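Local atomic coordinates of anthranilate-CoA ligase (Stigmatella aurantiaca, PDB entry 4WV3), a protein that belongs to the ANL superfamily of AMP-binding enzymes and joins a large N-terminal domain to a smaller C-terminal one. Residues 479-482 with 488-491; 434-439 with 473-478; 123-128 with 132-137. All blocks are in the same frame, centred on the assembly; numbering follows the deposited sequence.

Contact 1 of 3, residues 479-482 with 488-491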
# COMPACT_ATOMS: atom_id res chain seq x y z
N HIS A 479 12.52 12.56 -27.86
CA HIS A 479 11.38 11.72 -27.53
C HIS A 479 10.27 12.54 -26.87
O HIS A 479 9.08 12.28 -27.08
CB HIS A 479 11.80 10.57 -26.62
CG HIS A 479 10.67 9.71 -26.15
ND1 HIS A 479 9.88 8.99 -27.02
CD2 HIS A 479 10.20 9.45 -24.91
CE1 HIS A 479 8.97 8.33 -26.34
NE2 HIS A 479 9.14 8.58 -25.05
N CYS A 480 10.67 13.52 -26.07
CA CYS A 480 9.71 14.38 -25.38
C CYS A 480 9.10 15.42 -26.32
O CYS A 480 8.00 15.90 -26.09
CB CYS A 480 10.38 15.07 -24.19
SG CYS A 480 10.82 13.96 -22.84
N THR A 481 9.84 15.75 -27.37
CA THR A 481 9.36 16.70 -28.37
C THR A 481 8.27 16.06 -29.23
O THR A 481 7.32 16.73 -29.64
CB THR A 481 10.51 17.19 -29.27
OG1 THR A 481 11.56 17.73 -28.45
CG2 THR A 481 10.03 18.27 -30.23
N GLU A 482 8.41 14.77 -29.48
CA GLU A 482 7.48 14.05 -30.34
C GLU A 482 6.20 13.63 -29.62
O GLU A 482 5.15 13.50 -30.24
CB GLU A 482 8.15 12.82 -30.95
CG GLU A 482 9.24 13.14 -31.96
CD GLU A 482 9.95 11.89 -32.47
OE1 GLU A 482 10.08 10.93 -31.69
OE2 GLU A 482 10.37 11.89 -33.64
N LYS A 488 5.01 21.01 -21.54
CA LYS A 488 5.09 19.84 -20.67
C LYS A 488 6.47 19.20 -20.69
O LYS A 488 6.79 18.36 -19.85
CB LYS A 488 4.03 18.80 -21.07
CG LYS A 488 2.60 19.25 -20.83
CD LYS A 488 1.74 19.01 -22.05
CE LYS A 488 1.32 17.56 -22.17
NZ LYS A 488 0.21 17.24 -21.23
N ARG A 489 7.30 19.61 -21.65
CA ARG A 489 8.63 19.05 -21.81
C ARG A 489 9.57 19.51 -20.70
O ARG A 489 9.59 20.69 -20.35
CB ARG A 489 9.21 19.42 -23.17
CG ARG A 489 8.41 18.88 -24.35
CD ARG A 489 8.78 19.58 -25.64
NE ARG A 489 7.83 19.28 -26.71
CZ ARG A 489 7.73 19.97 -27.83
NH1 ARG A 489 8.51 21.03 -28.04
NH2 ARG A 489 6.83 19.62 -28.75
N PRO A 490 10.35 18.57 -20.13
CA PRO A 490 11.30 18.88 -19.06
C PRO A 490 12.38 19.87 -19.49
O PRO A 490 13.14 19.61 -20.42
CB PRO A 490 11.93 17.51 -18.74
CG PRO A 490 11.66 16.67 -19.95
CD PRO A 490 10.35 17.14 -20.49
N ARG A 491 12.42 21.01 -18.80
CA ARG A 491 13.43 22.04 -19.05
C ARG A 491 14.82 21.53 -18.67
O ARG A 491 15.80 21.82 -19.34
CB ARG A 491 13.08 23.30 -18.26
CG ARG A 491 14.20 24.33 -18.16
CD ARG A 491 14.41 25.08 -19.45
NE ARG A 491 15.28 26.24 -19.26
CZ ARG A 491 16.61 26.20 -19.35
NH1 ARG A 491 17.22 25.06 -19.64
NH2 ARG A 491 17.32 27.30 -19.16

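Contact 2 of 3, residues 434-439 with 473-478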
# COMPACT_ATOMS: atom_id res chain seq x y z
N ILE A 434 9.51 7.10 -19.42
CA ILE A 434 9.78 5.70 -19.14
C ILE A 434 9.64 4.83 -20.39
O ILE A 434 10.04 3.66 -20.40
CB ILE A 434 8.88 5.16 -18.00
CG1 ILE A 434 9.57 4.01 -17.27
CG2 ILE A 434 7.51 4.76 -18.54
CD1 ILE A 434 8.82 3.52 -16.04
N GLN A 435 9.06 5.40 -21.45
CA GLN A 435 8.95 4.69 -22.72
C GLN A 435 10.32 4.43 -23.33
O GLN A 435 10.52 3.43 -24.02
CB GLN A 435 8.08 5.48 -23.70
CG GLN A 435 6.60 5.51 -23.34
CD GLN A 435 5.78 6.33 -24.32
OE1 GLN A 435 6.33 7.07 -25.14
NE2 GLN A 435 4.46 6.22 -24.22
N HIS A 436 11.27 5.33 -23.08
CA HIS A 436 12.63 5.14 -23.54
C HIS A 436 13.27 3.97 -22.80
O HIS A 436 13.25 3.92 -21.57
CB HIS A 436 13.46 6.41 -23.34
CG HIS A 436 14.76 6.40 -24.08
ND1 HIS A 436 15.85 5.67 -23.65
CD2 HIS A 436 15.15 7.02 -25.21
CE1 HIS A 436 16.86 5.84 -24.49
NE2 HIS A 436 16.46 6.66 -25.45
N PRO A 437 13.84 3.01 -23.55
CA PRO A 437 14.33 1.74 -23.01
C PRO A 437 15.51 1.87 -22.04
O PRO A 437 15.84 0.89 -21.37
CB PRO A 437 14.78 0.98 -24.27
CG PRO A 437 15.09 2.05 -25.26
CD PRO A 437 14.08 3.13 -25.00
N ALA A 438 16.12 3.05 -21.97
CA ALA A 438 17.26 3.25 -21.08
C ALA A 438 16.82 3.73 -19.70
O ALA A 438 17.60 3.69 -18.75
CB ALA A 438 18.24 4.24 -21.70
N VAL A 439 15.57 4.17 -19.60
CA VAL A 439 15.04 4.67 -18.34
C VAL A 439 14.36 3.57 -17.54
O VAL A 439 13.43 2.92 -18.02
CB VAL A 439 14.01 5.80 -18.59
CG1 VAL A 439 13.44 6.30 -17.27
CG2 VAL A 439 14.66 6.94 -19.37
N ILE A 473 20.89 12.00 -23.89
CA ILE A 473 20.18 13.24 -23.57
C ILE A 473 19.39 13.71 -24.79
O ILE A 473 18.24 14.13 -24.67
CB ILE A 473 21.15 14.35 -23.14
CG1 ILE A 473 21.98 13.90 -21.93
CG2 ILE A 473 20.39 15.63 -22.82
CD1 ILE A 473 22.98 14.93 -21.46
N ARG A 474 20.03 13.63 -25.95
CA ARG A 474 19.40 14.03 -27.21
C ARG A 474 18.22 13.13 -27.55
O ARG A 474 17.18 13.61 -28.01
CB ARG A 474 20.43 14.02 -28.33
CG ARG A 474 19.88 14.38 -29.70
CD ARG A 474 21.01 14.58 -30.70
NE ARG A 474 21.97 13.48 -30.68
CZ ARG A 474 23.29 13.63 -30.65
NH1 ARG A 474 23.82 14.85 -30.65
NH2 ARG A 474 24.08 12.57 -30.63
N GLN A 475 18.38 11.83 -27.33
CA GLN A 475 17.31 10.86 -27.59
C GLN A 475 16.10 11.12 -26.70
O GLN A 475 14.96 11.15 -27.18
CB GLN A 475 17.81 9.43 -27.39
CG GLN A 475 18.83 8.97 -28.42
CD GLN A 475 19.29 7.55 -28.19
OE1 GLN A 475 18.61 6.77 -27.52
NE2 GLN A 475 20.45 7.20 -28.73
N ILE A 476 16.35 11.30 -25.41
CA ILE A 476 15.28 11.59 -24.45
C ILE A 476 14.62 12.93 -24.77
O ILE A 476 13.40 13.07 -24.67
CB ILE A 476 15.82 11.60 -23.00
CG1 ILE A 476 16.32 10.20 -22.62
CG2 ILE A 476 14.75 12.05 -22.03
CD1 ILE A 476 16.83 10.11 -21.19
N THR A 477 15.44 13.90 -25.18
CA THR A 477 14.94 15.21 -25.55
C THR A 477 14.03 15.14 -26.77
O THR A 477 12.93 15.69 -26.78
CB THR A 477 16.09 16.19 -25.84
OG1 THR A 477 16.92 16.32 -24.67
CG2 THR A 477 15.55 17.56 -26.22
N ASP A 478 14.49 14.44 -27.81
CA ASP A 478 13.72 14.30 -29.04
C ASP A 478 12.47 13.46 -28.83
O ASP A 478 11.47 13.62 -29.54
CB ASP A 478 14.58 13.71 -30.15
CG ASP A 478 15.76 14.59 -30.52
OD1 ASP A 478 15.73 15.79 -30.19
OD2 ASP A 478 16.72 14.08 -31.13

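Contact 3 of 3, residues 123-128 with 132-137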
# COMPACT_ATOMS: atom_id res chain seq x y z
N SER A 123 15.74 2.80 22.89
CA SER A 123 16.27 4.14 23.09
C SER A 123 15.18 5.20 23.24
O SER A 123 15.47 6.37 23.48
CB SER A 123 17.22 4.52 21.94
OG SER A 123 16.51 4.61 20.71
N ILE A 124 13.93 4.78 23.10
CA ILE A 124 12.79 5.68 23.26
C ILE A 124 11.86 5.17 24.35
O ILE A 124 10.77 5.70 24.55
CB ILE A 124 11.99 5.83 21.95
CG1 ILE A 124 11.31 4.51 21.58
CG2 ILE A 124 12.89 6.30 20.82
CD1 ILE A 124 10.61 4.52 20.24
N ARG A 125 12.31 4.14 25.06
CA ARG A 125 11.52 3.47 26.09
C ARG A 125 11.06 4.43 27.19
O ARG A 125 9.90 4.39 27.61
CB ARG A 125 12.33 2.33 26.71
CG ARG A 125 11.61 0.99 26.75
CD ARG A 125 10.32 1.09 27.54
NE ARG A 125 9.78 -0.22 27.88
CZ ARG A 125 8.67 -0.41 28.58
NH1 ARG A 125 7.97 0.64 28.99
NH2 ARG A 125 8.25 -1.64 28.85
N GLY A 126 11.97 5.27 27.66
CA GLY A 126 11.67 6.21 28.73
C GLY A 126 10.60 7.21 28.38
O GLY A 126 9.87 7.69 29.26
N ASN A 127 10.48 7.54 27.10
CA ASN A 127 9.51 8.53 26.64
C ASN A 127 8.14 7.92 26.37
O ASN A 127 7.28 8.56 25.77
CB ASN A 127 10.02 9.25 25.40
CG ASN A 127 11.42 9.80 25.58
OD1 ASN A 127 12.22 9.24 26.32
ND2 ASN A 127 11.72 10.90 24.89
N LEU A 128 7.94 6.68 26.80
CA LEU A 128 6.67 5.99 26.61
C LEU A 128 6.12 5.50 27.94
O LEU A 128 6.31 4.35 28.32
CB LEU A 128 6.85 4.81 25.65
CG LEU A 128 7.38 5.18 24.26
CD1 LEU A 128 7.62 3.94 23.43
CD2 LEU A 128 6.42 6.13 23.56
N GLU A 132 3.97 -0.74 28.82
CA GLU A 132 4.33 -1.59 29.96
C GLU A 132 5.05 -2.88 29.54
O GLU A 132 6.08 -3.23 30.11
CB GLU A 132 3.10 -1.94 30.79
CG GLU A 132 2.44 -0.74 31.47
CD GLU A 132 1.48 -1.16 32.57
OE1 GLU A 132 1.81 -2.11 33.32
OE2 GLU A 132 0.40 -0.55 32.68
N HIS A 133 4.49 -3.57 28.56
CA HIS A 133 5.01 -4.87 28.17
C HIS A 133 5.50 -4.90 26.72
O HIS A 133 4.77 -4.54 25.80
CB HIS A 133 3.96 -5.96 28.38
CG HIS A 133 3.42 -6.01 29.78
ND1 HIS A 133 2.14 -5.61 30.09
CD2 HIS A 133 3.99 -6.41 30.94
CE1 HIS A 133 1.94 -5.76 31.39
NE2 HIS A 133 3.05 -6.24 31.93
N ILE A 134 6.74 -5.34 26.53
CA ILE A 134 7.30 -5.50 25.20
C ILE A 134 7.55 -6.97 24.90
O ILE A 134 8.41 -7.60 25.52
CB ILE A 134 8.61 -4.72 25.04
CG1 ILE A 134 8.36 -3.22 25.21
CG2 ILE A 134 9.24 -5.00 23.68
CD1 ILE A 134 9.60 -2.37 25.05
N VAL A 135 6.79 -7.53 23.96
CA VAL A 135 6.96 -8.92 23.55
C VAL A 135 7.84 -8.99 22.31
O VAL A 135 7.57 -8.34 21.31
CB VAL A 135 5.62 -9.60 23.26
CG1 VAL A 135 5.84 -11.02 22.78
CG2 VAL A 135 4.74 -9.58 24.50
N VAL A 136 8.90 -9.80 22.38
CA VAL A 136 9.90 -9.84 21.32
C VAL A 136 9.83 -11.11 20.47
O VAL A 136 9.83 -12.22 21.00
CB VAL A 136 11.32 -9.69 21.89
CG1 VAL A 136 12.35 -9.75 20.77
CG2 VAL A 136 11.44 -8.38 22.66
N ILE A 137 9.76 -10.92 19.16
CA ILE A 137 9.79 -12.03 18.22
C ILE A 137 11.21 -12.27 17.72
O ILE A 137 11.87 -11.34 17.24
CB ILE A 137 8.89 -11.76 17.00
CG1 ILE A 137 7.46 -11.45 17.45
CG2 ILE A 137 8.92 -12.94 16.04
CD1 ILE A 137 6.58 -10.94 16.33

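Contact 1 of 3, residues 479-482 with 488-491
Cys480, on the buried side of helix 470-483, meets Pro490 with its sulfur. SG lies 4.0 Å from both CG and CD of Pro490, so an edge of the proline ring rests against the thiol; the same ring also touches Ala458 of strand 454-462 and Met484. The carbonyl O of Cys480 lies over the aliphatic start of Arg489, 3.5 Å from Arg489 CG. One residue on, Thr481 has the guanidinium of Arg489 against it. Thr481 CA sits 3.3 Å above one face of that group, toward the rim. Thr481 CG2 comes within 3.7 Å of Arg489 CZ. Thr481 O is 3.1 Å from Arg489 NH2. The arginine gets there by running straight out, with CG opposite its carbonyl carbon (chi1 -61°) and the chain extended from CG to NE. The clear polar bonds lie just outside the two segments: Thr481 OG1 with Thr477 O, and Arg489 NE with Met484 O. The chemistry is thus apolar at the buried end, and beyond it a cationic side chain crosses backbone carbonyls near the end of the helix, where its charge would probably be favoured by the helix dipole.

Contact 2 of 3, residues 434-439 with 473-478
His436 NE2 donates a hydrogen bond to Gln475 OE1 over 3.0 Å, the polar link between the turn at 436-439 and helix 470-483. The N-H points at the oxygen with an angle of 152°, and the acceptor lies close to the plane of the imidazole, at its edge. From the amide side the bond falls in the carbonyl plane on a lone pair, although ring and amide are themselves turned 35° apart. Gln475 reaches out with its chain extended beyond CG, and Gln475 CB passes 3.6 Å from His436 NE2. The other ring nitrogen faces back into its own turn: His436 ND1 accepts from Ala438 N at 3.1 Å, which together with the NE2 donation is consistent with a neutral ring protonated on NE2. With CG opposite the backbone N (chi1 -167°), the ring is sandwiched between Pro437 CD over one face and Ile476 CG1, 4.2 Å above the other, both toward the rim. Ile476 also extends CD1 to Val439 CG2 at 4.3 Å, and it packs on Ile493 and Phe495 of strand 492-496. Val439 N bonds to His436 O, closing a type I beta turn in the loop that joins helix 426-433 to strand 439-448, a helix-to-strand connection within the alpha/beta C-terminal domain of this enzyme family.

Contact 3 of 3, residues 123-128 with 132-137
In the beta-alpha-beta connection that leads from strand 110-114 through helix 118-122 to the neighbouring parallel strand 133-137, Arg125 on the returning loop reaches Glu132 and Ile134 at the start of the second strand. Both strands belong to a five-stranded parallel sheet of the large AMP-binding domain. Two backbone hydrogen bonds, Asn127 N to Ile124 O and Leu128 N to Arg125 O, turn the loop around the arginine, while Leu128 packs on Leu103 of helix 96-105. From this base the Arg125 side chain bends at chi2 (-58°) and then straightens, which brings its end to the strand. There Arg125 NH2 donates to Glu132 O over 3.0 Å. The oxygen lies in the guanidinium plane, at its edge, but the nitrogen stands well above the plane of the peptide carbonyl, 73° out of it, so the bond is not directed along a lone pair. The carboxylate of Glu132 takes no part in this bond; it forms a weak, long ion pair with Arg109, whose backbone also bonds to those of Glu132 and His133. Ile134, which also packs on Val113 and Tyr145, meets the arginine from the opposite direction. Ile134 CG1 is 4.0 Å from Arg125 NH2. The terminal Ile134 CD1 approaches the guanidinium obliquely, 3.6 Å from Arg125 NE.

In the fold
Along the chain contact 3 comes first, followed by contact 2 and then contact 1, with no overlap. Contacts 1 and 2 are neighbours in the C-terminal domain, their centres 10 Å apart. Both use helix 470-483, holding it to segments that flank strands of that domain: contact 2 ties its middle to the turn before strand 439-448, and contact 1 its last turn to the loop before strand 492-496. They meet where His479 packs against Gln435. Contact 3 is internal to the AMP-binding domain, in its parallel sheet, its centre about 52 Å from that of contact 1 and about 50 Å from that of contact 2. None of the three bridges the domains.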